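Anabena Tic22 (Anabaena sp., PDB 4EV1) probably acts as a thylakoid-associated chaperone in protein transport. Local coordinates at residues Phe136-Ala141 and Ala182-Leu187. Residues are numbered along the deposited sequence; the frame is centred on the assembly and turned at random.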
loop_
_atom_site.group_PDB
_atom_site.type_symbol
_atom_site.label_atom_id
_atom_site.label_comp_id
_atom_site.label_asym_id
_atom_site.label_seq_id
_atom_site.Cartn_x
_atom_site.Cartn_y
_atom_site.Cartn_z
ATOM N N PHE A 136 3.521 -9.629 -2.456
ATOM C CA PHE A 136 3.802 -10.948 -2.949
ATOM C C PHE A 136 5.169 -10.949 -3.549
ATOM O O PHE A 136 5.466 -10.083 -4.367
ATOM C CB PHE A 136 2.760 -11.361 -3.975
ATOM C CG PHE A 136 1.350 -11.179 -3.486
ATOM C CD1 PHE A 136 0.680 -9.990 -3.698
ATOM C CD2 PHE A 136 0.707 -12.184 -2.775
ATOM C CE1 PHE A 136 -0.614 -9.806 -3.236
ATOM C CE2 PHE A 136 -0.596 -12.011 -2.324
ATOM C CZ PHE A 136 -1.254 -10.811 -2.559
ATOM N N ALA A 137 5.997 -11.929 -3.148
ATOM C CA ALA A 137 7.364 -11.978 -3.642
ATOM C C ALA A 137 7.635 -13.388 -4.124
ATOM O O ALA A 137 7.304 -14.373 -3.428
ATOM C CB ALA A 137 8.356 -11.566 -2.538
ATOM N N VAL A 138 8.214 -13.484 -5.317
ATOM C CA VAL A 138 8.512 -14.777 -5.912
ATOM C C VAL A 138 9.845 -15.310 -5.409
ATOM O O VAL A 138 10.820 -14.576 -5.346
ATOM C CB VAL A 138 8.511 -14.687 -7.429
ATOM C CG1 VAL A 138 8.986 -16.025 -8.087
ATOM C CG2 VAL A 138 7.110 -14.311 -7.869
ATOM N N ARG A 139 9.866 -16.586 -5.048
ATOM C CA ARG A 139 11.094 -17.203 -4.542
ATOM C C ARG A 139 11.416 -18.380 -5.402
ATOM O O ARG A 139 10.512 -19.017 -5.945
ATOM C CB ARG A 139 10.921 -17.695 -3.116
ATOM C CG ARG A 139 10.462 -16.651 -2.126
ATOM C CD ARG A 139 10.454 -17.238 -0.739
ATOM N NE ARG A 139 9.322 -18.126 -0.514
ATOM C CZ ARG A 139 8.901 -18.518 0.687
ATOM N NH1 ARG A 139 9.512 -18.106 1.794
ATOM N NH2 ARG A 139 7.845 -19.322 0.779
ATOM N N PHE A 140 12.703 -18.672 -5.521
ATOM C CA PHE A 140 13.158 -19.869 -6.229
ATOM C C PHE A 140 12.587 -21.163 -5.589
ATOM O O PHE A 140 12.277 -22.138 -6.295
ATOM C CB PHE A 140 14.693 -19.911 -6.267
ATOM C CG PHE A 140 15.317 -18.861 -7.162
ATOM C CD1 PHE A 140 15.199 -18.952 -8.549
ATOM C CD2 PHE A 140 15.995 -17.791 -6.633
ATOM C CE1 PHE A 140 15.739 -17.972 -9.378
ATOM C CE2 PHE A 140 16.544 -16.815 -7.459
ATOM C CZ PHE A 140 16.425 -16.907 -8.821
ATOM N N ALA A 141 12.467 -21.157 -4.264
ATOM C CA ALA A 141 11.854 -22.249 -3.505
ATOM C C ALA A 141 11.597 -21.721 -2.101
ATOM O O ALA A 141 12.212 -20.736 -1.711
ATOM C CB ALA A 141 12.784 -23.496 -3.462
ATOM N N ALA A 182 9.624 -23.250 -7.354
ATOM C CA ALA A 182 9.373 -21.800 -7.158
ATOM C C ALA A 182 7.980 -21.516 -6.580
ATOM O O ALA A 182 7.014 -22.219 -6.861
ATOM C CB ALA A 182 9.589 -21.023 -8.454
ATOM N N ASP A 183 7.883 -20.491 -5.735
ATOM C CA ASP A 183 6.598 -20.128 -5.170
ATOM C C ASP A 183 6.491 -18.635 -4.908
ATOM O O ASP A 183 7.461 -17.885 -5.091
ATOM C CB ASP A 183 6.322 -20.921 -3.894
ATOM C CG ASP A 183 7.080 -20.405 -2.699
ATOM O OD1 ASP A 183 8.079 -19.682 -2.863
ATOM O OD2 ASP A 183 6.678 -20.732 -1.564
ATOM N N ILE A 184 5.302 -18.228 -4.478
ATOM C CA ILE A 184 5.065 -16.845 -4.078
ATOM C C ILE A 184 4.960 -16.793 -2.558
ATOM O O ILE A 184 4.118 -17.471 -1.993
ATOM C CB ILE A 184 3.761 -16.309 -4.679
ATOM C CG1 ILE A 184 3.768 -16.467 -6.202
ATOM C CG2 ILE A 184 3.569 -14.823 -4.268
ATOM C CD1 ILE A 184 2.440 -16.073 -6.892
ATOM N N GLN A 185 5.798 -15.980 -1.909
ATOM C CA GLN A 185 5.665 -15.691 -0.479
ATOM C C GLN A 185 4.704 -14.527 -0.208
ATOM O O GLN A 185 4.775 -13.467 -0.846
ATOM C CB GLN A 185 7.011 -15.323 0.135
ATOM C CG GLN A 185 7.035 -15.356 1.651
ATOM C CD GLN A 185 8.331 -14.844 2.242
ATOM O OE1 GLN A 185 9.146 -14.240 1.558
ATOM N NE2 GLN A 185 8.533 -15.094 3.531
ATOM N N VAL A 186 3.822 -14.739 0.766
ATOM C CA VAL A 186 2.962 -13.675 1.241
ATOM C C VAL A 186 3.692 -12.836 2.301
ATOM O O VAL A 186 4.214 -13.356 3.303
ATOM C CB VAL A 186 1.654 -14.207 1.791
ATOM C CG1 VAL A 186 0.790 -13.041 2.252
ATOM C CG2 VAL A 186 0.971 -14.975 0.714
ATOM N N LEU A 187 3.778 -11.538 2.028
ATOM C CA LEU A 187 4.364 -10.566 2.938
ATOM C C LEU A 187 3.282 -9.529 3.252
ATOM O O LEU A 187 2.181 -9.594 2.732
ATOM C CB LEU A 187 5.562 -9.869 2.287
ATOM C CG LEU A 187 6.727 -10.777 1.856
ATOM C CD1 LEU A 187 7.625 -10.081 0.850
ATOM C CD2 LEU A 187 7.520 -11.257 3.088
#
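F136 and V186 form a non-hydrogen-bonded pair in the antiparallel ladder between strands 134-139 and 183-188, neighbours in a beta-sheet of the Tic22 fold. F136 lays its CB against I184 CG2 at 3.6 Å; the I184 CG2 methyl sits at the edge of the F136 ring, near its plane. F136, V138, I184 and V186 share the sheet face covered by helices 110-121 and 165-175, where L119 meets F136, I184 and V186. A137, on the other face, forms a hydrogen-bonded pair with Q185: A137 N gives its proton to Q185 O, and A137 O takes one from Q185 N at 2.7 Å. The CB of A137 meets L187 CD1 at 3.8 Å, and both side chains rest on L161 of strand 156-162. V138 returns to the helix-covered face, in a non-hydrogen-bonded pair with I184. R139 closes the next hydrogen-bonded pair, its N donating to D183 O at 2.7 Å. Its side chain, bent at chi3 (-76°), grips the D183 carboxylate side-on: R139 NE reaches D183 OD1 at 3.1 Å and R139 NH2 reaches D183 OD2 at 3.0 Å, each on a syn lone pair, with the guanidinium and carboxylate planes only 2° apart. Q185 covers one guanidinium face, CB over the centre and CD 3.5 Å from R139 NH1; its amide stacks 15° from parallel, while OE1 is hydrogen-bonded to Y146 OH. A methionine in place of R139 would probably leave the D183 carboxylate without its charge partner and take the flat group from beneath Q185. Past the strand, the F140 side chain sets off away from the partner segment, and its ring meets that of H179, while F140 O comes 3.0 Å from A182 CA in a CA-H...O contact, just before strand 183-188.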